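Local structure of arginine kinase (Cydia pomonella granulosis virus, 6VVG) at residues G175-V178 and Y179-P182; D230-P233 and L234-K237. The protein is a baculoviral protein kinase, PK-1, that binds AMP in the crystal and probably uses ATP to phosphorylate serine and threonine residues of its substrates. All blocks are in the same frame, centred on the assembly; numbering follows the deposited sequence.

Contact 1: G175-V178 and Y179-P182; sequences GTTV and YFSP
Two backbone hydrogen bonds fold Thr176-Phe180 into a tight turn: Tyr179 N donates to Thr176 O at 3.0 Å and Phe180 N to Thr177 O at 2.9 Å. These two i to i+3 bonds make a short 3-10 turn.

The aromatic contacts build on this backbone. With CG of Phe180 anti to its carbonyl carbon (chi1 -77°), the ring reaches back over the turn, and Thr177 CA sits almost centrally above one face, 3.6 Å from the centroid, a CH-pi contact. Thr176 O crowds the same ring obliquely, 3.0 Å from Phe180 CD1, while Gly175 C meets the ring edge; at phi 91° and psi -158° a side-chain carbon would press on the carbonyl O of the residue before, so glycine suits the place.

Tyr179 is flanked by aliphatic groups. The Thr176 side chain runs alongside it, CB 4.1 Å from Tyr179 CD1, and Val178 CG2 meets the same CD1 obliquely at 3.9 Å.

Among polar ends, Thr176 OG1 is hydrogen-bonded to Lys143 NZ, which gives its hydroxyl a role, and Ser181 OG caps the helix starting at Pro182 through Lys184 N. The Gly-Thr-X-X-Tyr-X-Ser-Pro-Glu pattern identifies this as the P+1 loop closing a protein kinase activation segment.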
loop_
_atom_site.group_PDB
_atom_site.type_symbol
_atom_site.label_atom_id
_atom_site.label_comp_id
_atom_site.label_asym_id
_atom_site.label_seq_id
_atom_site.Cartn_x
_atom_site.Cartn_y
_atom_site.Cartn_z
ATOM N N GLY A 175 -10.708 -8.086 10.961
ATOM C CA GLY A 175 -11.722 -8.737 10.154
ATOM C C GLY A 175 -12.660 -9.596 10.980
ATOM O O GLY A 175 -12.809 -9.431 12.195
ATOM N N THR A 176 -13.296 -10.545 10.300
ATOM C CA THR A 176 -14.343 -11.364 10.899
ATOM C C THR A 176 -13.803 -12.749 11.233
ATOM O O THR A 176 -13.378 -13.494 10.341
ATOM C CB THR A 176 -15.547 -11.472 9.965
ATOM O OG1 THR A 176 -15.913 -10.165 9.505
ATOM C CG2 THR A 176 -16.734 -12.104 10.680
ATOM N N THR A 177 -13.877 -13.105 12.517
ATOM C CA THR A 177 -13.237 -14.316 13.014
ATOM C C THR A 177 -13.684 -15.553 12.250
ATOM O O THR A 177 -12.870 -16.433 11.952
ATOM C CB THR A 177 -13.541 -14.469 14.506
ATOM O OG1 THR A 177 -13.143 -13.279 15.202
ATOM C CG2 THR A 177 -12.829 -15.675 15.095
ATOM N N VAL A 178 -14.969 -15.639 11.911
ATOM C CA VAL A 178 -15.507 -16.886 11.377
ATOM C C VAL A 178 -15.087 -17.096 9.928
ATOM O O VAL A 178 -15.412 -18.125 9.322
ATOM C CB VAL A 178 -17.040 -16.941 11.505
ATOM C CG1 VAL A 178 -17.458 -17.039 12.970
ATOM C CG2 VAL A 178 -17.682 -15.724 10.844
ATOM N N TYR A 179 -14.372 -16.132 9.357
ATOM C CA TYR A 179 -13.762 -16.300 8.047
ATOM C C TYR A 179 -12.255 -16.506 8.134
ATOM O O TYR A 179 -11.593 -16.581 7.093
ATOM C CB TYR A 179 -14.069 -15.091 7.150
ATOM C CG TYR A 179 -15.482 -15.046 6.594
ATOM C CD1 TYR A 179 -16.509 -14.438 7.305
ATOM C CD2 TYR A 179 -15.784 -15.599 5.355
ATOM C CE1 TYR A 179 -17.798 -14.386 6.803
ATOM C CE2 TYR A 179 -17.073 -15.556 4.845
ATOM C CZ TYR A 179 -18.075 -14.945 5.574
ATOM O OH TYR A 179 -19.357 -14.896 5.073
ATOM N N PHE A 180 -11.698 -16.605 9.342
ATOM C CA PHE A 180 -10.254 -16.720 9.505
ATOM C C PHE A 180 -9.762 -18.087 9.041
ATOM O O PHE A 180 -10.287 -19.118 9.466
ATOM C CB PHE A 180 -9.854 -16.531 10.971
ATOM C CG PHE A 180 -9.855 -15.106 11.453
ATOM C CD1 PHE A 180 -10.423 -14.092 10.709
ATOM C CD2 PHE A 180 -9.292 -14.795 12.682
ATOM C CE1 PHE A 180 -10.423 -12.787 11.175
ATOM C CE2 PHE A 180 -9.290 -13.495 13.152
ATOM C CZ PHE A 180 -9.857 -12.491 12.398
ATOM N N SER A 181 -8.726 -18.098 8.202
ATOM C CA SER A 181 -8.080 -19.343 7.819
ATOM C C SER A 181 -7.252 -19.895 8.976
ATOM O O SER A 181 -6.898 -19.162 9.904
ATOM C CB SER A 181 -7.177 -19.123 6.612
ATOM O OG SER A 181 -5.993 -18.437 6.987
ATOM N N PRO A 182 -6.924 -21.193 8.944
ATOM C CA PRO A 182 -6.027 -21.731 9.985
ATOM C C PRO A 182 -4.755 -20.912 10.127
ATOM O O PRO A 182 -4.271 -20.690 11.243
ATOM C CB PRO A 182 -5.733 -23.160 9.498
ATOM C CG PRO A 182 -6.924 -23.520 8.637
ATOM C CD PRO A 182 -7.328 -22.219 7.961
#

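Contact 2: D230-P233 and L234-K237; sequences DMLP and LYSK
Near the end of helix 228-235 the backbone makes an i to i+4 bond, Tyr235 N donating to Met231 O at 3.0 Å, and the chain then tightens, Ser236 N reaching Pro233 O at 3.1 Å and, weakly, Leu232 O. The position of this short helix, after helix 192-208 in the C-terminal lobe, is that of helix G of the protein kinase fold. Pro233, having no N-H to give to the preceding turn, kinks it, while its ring sits on the solvent-exposed side of the helix.

The buried flank belongs to Met231 and Tyr235. Carbonyl oxygen Met231 O stands 3.5 Å above one face of the tyrosine ring, offset toward its rim. Bends at chi2 (-52°) and chi3 (-57°) curl the unbranched methionine chain so that its methyl reaches the ring, CE arriving 3.7 Å from Tyr235 CE1. Met231 CE also lies 4.1 Å from Leu234 CD1, joining the two hydrophobic neighbours. CB of Met231 adds an off-centre CH-pi contact to the tyrosine ring. Leu232 brings CD2 obliquely to Tyr235 CD2. Outside the two segments, the tyrosine ring meets Trp197 and Phe213, and Met231 packs on Ile185.

Ser236 is exposed, and its hydroxyl shares a water with the chain: this one water donates to Leu232 O at 2.7 Å and is also hydrogen-bonded to Ser236 OG at 2.7 Å.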
loop_
_atom_site.group_PDB
_atom_site.type_symbol
_atom_site.label_atom_id
_atom_site.label_comp_id
_atom_site.label_asym_id
_atom_site.label_seq_id
_atom_site.Cartn_x
_atom_site.Cartn_y
_atom_site.Cartn_z
ATOM N N ASP A 230 -10.925 -20.708 19.017
ATOM C CA ASP A 230 -12.123 -21.539 19.072
ATOM C C ASP A 230 -12.502 -22.092 17.705
ATOM O O ASP A 230 -13.247 -23.076 17.629
ATOM C CB ASP A 230 -13.300 -20.740 19.635
ATOM C CG ASP A 230 -13.086 -20.314 21.072
ATOM O OD1 ASP A 230 -12.621 -21.145 21.878
ATOM O OD2 ASP A 230 -13.390 -19.145 21.394
ATOM N N MET A 231 -12.019 -21.477 16.623
ATOM C CA MET A 231 -12.351 -21.972 15.293
ATOM C C MET A 231 -11.604 -23.260 14.973
ATOM O O MET A 231 -12.117 -24.101 14.225
ATOM C CB MET A 231 -12.029 -20.916 14.234
ATOM C CG MET A 231 -12.827 -19.629 14.336
ATOM S SD MET A 231 -14.611 -19.867 14.405
ATOM C CE MET A 231 -14.917 -20.779 12.892
ATOM N N LEU A 232 -10.405 -23.434 15.528
ATOM C CA LEU A 232 -9.575 -24.577 15.130
ATOM C C LEU A 232 -10.255 -25.900 15.394
ATOM O O LEU A 232 -10.292 -26.747 14.469
ATOM C CB LEU A 232 -8.224 -24.504 15.846
ATOM C CG LEU A 232 -7.193 -23.566 15.224
ATOM C CD1 LEU A 232 -5.835 -23.735 15.919
ATOM C CD2 LEU A 232 -7.035 -23.784 13.726
ATOM N N PRO A 233 -10.805 -26.188 16.578
ATOM C CA PRO A 233 -11.512 -27.467 16.758
ATOM C C PRO A 233 -12.584 -27.685 15.702
ATOM O O PRO A 233 -12.794 -28.814 15.241
ATOM C CB PRO A 233 -12.118 -27.361 18.166
ATOM C CG PRO A 233 -11.270 -26.335 18.870
ATOM C CD PRO A 233 -10.857 -25.345 17.796
ATOM N N LEU A 234 -13.264 -26.610 15.299
ATOM C CA LEU A 234 -14.343 -26.734 14.327
ATOM C C LEU A 234 -13.809 -27.143 12.963
ATOM O O LEU A 234 -14.411 -27.981 12.280
ATOM C CB LEU A 234 -15.104 -25.414 14.237
ATOM C CG LEU A 234 -15.677 -24.946 15.575
ATOM C CD1 LEU A 234 -16.465 -23.660 15.415
ATOM C CD2 LEU A 234 -16.553 -26.039 16.190
ATOM N N TYR A 235 -12.675 -26.571 12.550
ATOM C CA TYR A 235 -12.083 -26.948 11.273
ATOM C C TYR A 235 -11.656 -28.411 11.252
ATOM O O TYR A 235 -11.465 -28.975 10.170
ATOM C CB TYR A 235 -10.878 -26.055 10.965
ATOM C CG TYR A 235 -11.198 -24.579 10.836
ATOM C CD1 TYR A 235 -12.505 -24.135 10.686
ATOM C CD2 TYR A 235 -10.187 -23.629 10.866
ATOM C CE1 TYR A 235 -12.796 -22.790 10.570
ATOM C CE2 TYR A 235 -10.468 -22.280 10.754
ATOM C CZ TYR A 235 -11.772 -21.866 10.605
ATOM O OH TYR A 235 -12.047 -20.522 10.491
ATOM N N SER A 236 -11.509 -29.036 12.420
ATOM C CA SER A 236 -11.114 -30.437 12.492
ATOM C C SER A 236 -12.277 -31.398 12.278
ATOM O O SER A 236 -12.038 -32.594 12.089
ATOM C CB SER A 236 -10.467 -30.735 13.847
ATOM O OG SER A 236 -9.155 -30.207 13.923
ATOM N N LYS A 237 -13.514 -30.920 12.313
ATOM C CA LYS A 237 -14.677 -31.774 12.119
ATOM C C LYS A 237 -14.998 -31.917 10.640
ATOM O O LYS A 237 -14.573 -31.102 9.817
ATOM C CB LYS A 237 -15.881 -31.203 12.864
ATOM C CG LYS A 237 -15.577 -30.758 14.286
ATOM C CD LYS A 237 -16.856 -30.495 15.076
ATOM C CE LYS A 237 -16.547 -30.013 16.490
ATOM N NZ LYS A 237 -17.728 -29.372 17.142
HETATM O O HOH W 1 -7.895 -27.838 13.716
#

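In the fold
Contact 1 precedes contact 2 in the sequence, yet their centres lie only 12 Å apart and they meet directly in the C-terminal lobe. Tyr235 OH approaches Phe180 O at 2.5 Å, a probable hydrogen bond fastening the helix to the P+1 loop. Around it Pro182 CG packs 4.0 Å from Tyr235 CD2, and Met231 CE lies 4.2 Å from Val178 CA. At the Thr176 end contact 1 approaches the nucleotide site: the side chain of Thr176 is about 9 Å from that of Asp160, a residue that binds AMP, and about 10 Å from the bound nucleotide. Contact 2 lies away from the nucleotide pocket.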